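Ribokinase (Staphylococcus aureus, PDB 3RY7) catalyses the ATP- and magnesium-dependent phosphorylation of D-ribose at O-5, giving D-ribose 5-phosphate, and is activated by monovalent cations. Local coordinates at residues Ile183-Glu187 / Thr188-Leu192. Sequence-based numbering, arbitrary orientation. Where two conformers were deposited one is given.
Sequences IVPNE and TEAEL
Asn-186 and Glu-189 exchange side-chain-to-backbone hydrogen bonds in a capping box that starts helix 187-194, just beyond strand 182-183. In one direction Glu-189 N gives its hydrogen to Asn-186 OD1 at 2.6 Å, a nearly straight bond that arrives almost along the amide C=O axis. In the other, Asn-186 N reaches Glu-189 OE1 at 2.9 Å, approaching from above the carboxylate plane.

Followed outward, Glu-189 first sets CB against Pro-185 CB, 3.5 Å away, with Asn-186 OD1 close by. Its CG runs past the same oxygen. A bend at chi2 (141°) then turns CD over the Asn-186 amide, 3.4 Å from Asn-186 CG, so that amide and carboxylate lie stacked with their planes 14° apart. At the tip OE1 takes the Asn-186 N-H, while OE2 lies over ND2 at an angle too poor for a hydrogen bond. Asn-186 itself has CG between its backbone N and carbonyl carbon (chi1 62°), which turns OD1 back to the backbone N-H of Glu-189 at the start of the helix.

Behind the box, Ala-190 N bonds to Asn-186 O at 2.9 Å and Pro-185 CG packs on Ala-190 CB. One residue on, the longer Glu-191 N to Glu-187 O bond continues the helix, and Glu-191 OE2 accepts from Val-198 N. Thr-222 OG1 hydrogen-bonds to Pro-185 O; Thr-222 and Asn-186 both probably belong to the ATP site.

The Glu-189 N bond to OD1 and the stacked carboxylate would restrict rotation of the Asn-186 amide, while the bond from Asn-186 N holds the carboxylate in place. With OD1 committed to the helix start, the capping box probably helps to position this ATP-site residue, and the carboxylate would probably attract the amide's ND2 end.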
ATOM      1  N   ILE A 183     -13.188  26.587  11.955  1.00 20.63           N
ATOM      2  CA  ILE A 183     -11.833  26.276  12.358  1.00 17.14           C
ATOM      3  C   ILE A 183     -11.717  24.793  12.752  1.00 25.16           C
ATOM      4  O   ILE A 183     -12.609  24.244  13.397  1.00 21.96           O
ATOM      5  CB  ILE A 183     -11.350  27.227  13.461  1.00 19.65           C
ATOM      6  CG1 ILE A 183      -9.837  27.180  13.571  1.00 20.88           C
ATOM      7  CG2 ILE A 183     -12.038  26.930  14.802  1.00 19.51           C
ATOM      8  CD1 ILE A 183      -9.249  28.283  14.436  1.00 24.82           C
ATOM      9  N   VAL A 184     -10.625  24.146  12.347  1.00 22.26           N
ATOM     10  CA  VAL A 184     -10.454  22.698  12.536  1.00 22.41           C
ATOM     11  C   VAL A 184      -9.079  22.352  13.105  1.00 24.29           C
ATOM     12  O   VAL A 184      -8.262  21.746  12.419  1.00 29.72           O
ATOM     13  CB  VAL A 184     -10.594  21.959  11.187  1.00 22.88           C
ATOM     14  CG1 VAL A 184     -10.510  20.462  11.366  1.00 26.32           C
ATOM     15  CG2 VAL A 184     -11.890  22.347  10.498  1.00 21.57           C
ATOM     16  N   PRO A 185      -8.806  22.748  14.350  1.00 22.71           N
ATOM     17  CA  PRO A 185      -7.537  22.363  14.968  1.00 29.48           C
ATOM     18  C   PRO A 185      -7.556  20.902  15.443  1.00 34.43           C
ATOM     19  O   PRO A 185      -8.606  20.254  15.434  1.00 30.50           O
ATOM     20  CB  PRO A 185      -7.440  23.300  16.175  1.00 26.40           C
ATOM     21  CG  PRO A 185      -8.857  23.621  16.506  1.00 26.76           C
ATOM     22  CD  PRO A 185      -9.590  23.657  15.203  1.00 24.35           C
ATOM     23  N   ASN A 186      -6.395  20.383  15.817  1.00 28.80           N
ATOM     24  CA  ASN A 186      -6.350  19.163  16.596  1.00 36.88           C
ATOM     25  C   ASN A 186      -6.283  19.640  18.046  1.00 39.03           C
ATOM     26  O   ASN A 186      -6.388  20.852  18.299  1.00 31.95           O
ATOM     27  CB  ASN A 186      -5.137  18.319  16.212  1.00 28.90           C
ATOM     28  CG  ASN A 186      -3.833  19.022  16.495  1.00 27.97           C
ATOM     29  OD1 ASN A 186      -3.788  19.979  17.255  1.00 37.69           O
ATOM     30  ND2 ASN A 186      -2.757  18.545  15.890  1.00 34.20           N
ATOM     31  N   GLU A 187      -6.098  18.720  18.990  1.00 33.03           N
ATOM     32  CA  GLU A 187      -6.102  19.082  20.410  1.00 36.09           C
ATOM     33  C   GLU A 187      -4.977  20.033  20.749  1.00 37.23           C
ATOM     34  O   GLU A 187      -5.123  20.928  21.590  1.00 36.85           O
ATOM     35  CB  GLU A 187      -5.975  17.834  21.279  1.00 39.74           C
ATOM     36  CG  GLU A 187      -7.133  16.893  21.130  1.00 36.62           C
ATOM     37  CD  GLU A 187      -6.763  15.468  21.471  0.41 48.99           C
ATOM     38  OE1 GLU A 187      -6.249  15.233  22.593  1.00 55.92           O
ATOM     39  OE2 GLU A 187      -6.990  14.589  20.607  1.00 51.28           O
ATOM     40  N   THR A 188      -3.841  19.829  20.101  1.00 33.23           N
ATOM     41  CA  THR A 188      -2.668  20.628  20.403  1.00 35.74           C
ATOM     42  C   THR A 188      -2.841  22.046  19.867  1.00 34.45           C
ATOM     43  O   THR A 188      -2.494  23.021  20.537  1.00 38.96           O
ATOM     44  CB  THR A 188      -1.401  19.983  19.816  1.00 40.64           C
ATOM     45  OG1 THR A 188      -1.432  18.569  20.066  1.00 49.83           O
ATOM     46  CG2 THR A 188      -0.166  20.586  20.445  1.00 39.36           C
ATOM     47  N   GLU A 189      -3.400  22.147  18.663  1.00 34.05           N
ATOM     48  CA  GLU A 189      -3.645  23.437  18.017  1.00 32.74           C
ATOM     49  C   GLU A 189      -4.735  24.239  18.735  1.00 39.10           C
ATOM     50  O   GLU A 189      -4.621  25.455  18.883  1.00 36.62           O
ATOM     51  CB  GLU A 189      -3.993  23.228  16.535  1.00 31.51           C
ATOM     52  CG  GLU A 189      -2.776  22.818  15.686  1.00 34.65           C
ATOM     53  CD  GLU A 189      -3.081  21.759  14.625  1.00 30.99           C
ATOM     54  OE1 GLU A 189      -4.267  21.525  14.285  1.00 29.73           O
ATOM     55  OE2 GLU A 189      -2.103  21.162  14.119  1.00 32.28           O
ATOM     56  N   ALA A 190      -5.780  23.552  19.188  1.00 35.80           N
ATOM     57  CA  ALA A 190      -6.840  24.186  19.962  1.00 31.57           C
ATOM     58  C   ALA A 190      -6.275  24.895  21.193  1.00 37.27           C
ATOM     59  O   ALA A 190      -6.561  26.075  21.428  1.00 35.58           O
ATOM     60  CB  ALA A 190      -7.874  23.166  20.366  1.00 27.31           C
ATOM     61  N   GLU A 191      -5.493  24.179  21.958  1.00 35.56           N
ATOM     62  CA  GLU A 191      -4.929  24.701  23.230  0.52 38.08           C
ATOM     63  C   GLU A 191      -3.958  25.848  23.055  1.00 40.46           C
ATOM     64  O   GLU A 191      -3.854  26.677  23.905  1.00 41.70           O
ATOM     65  CB  GLU A 191      -4.197  23.604  24.002  0.52 39.12           C
ATOM     66  CG  GLU A 191      -4.969  22.317  24.100  0.52 39.27           C
ATOM     67  CD  GLU A 191      -4.144  21.177  24.673  0.52 39.56           C
ATOM     68  OE1 GLU A 191      -3.098  21.459  25.335  0.52 44.08           O
ATOM     69  OE2 GLU A 191      -4.557  20.006  24.453  0.52 30.91           O
ATOM     70  N   LEU A 192      -3.241  25.896  21.957  1.00 40.51           N
ATOM     71  CA  LEU A 192      -2.337  27.007  21.686  1.00 41.32           C
ATOM     72  C   LEU A 192      -3.139  28.267  21.368  1.00 41.43           C
ATOM     73  O   LEU A 192      -2.721  29.387  21.679  1.00 42.23           O
ATOM     74  CB  LEU A 192      -1.385  26.673  20.533  1.00 39.58           C
ATOM     75  CG  LEU A 192      -0.565  27.867  20.036  1.00 51.68           C
ATOM     76  CD1 LEU A 192       0.337  28.424  21.145  1.00 48.66           C
ATOM     77  CD2 LEU A 192       0.251  27.499  18.806  1.00 45.22           C
TER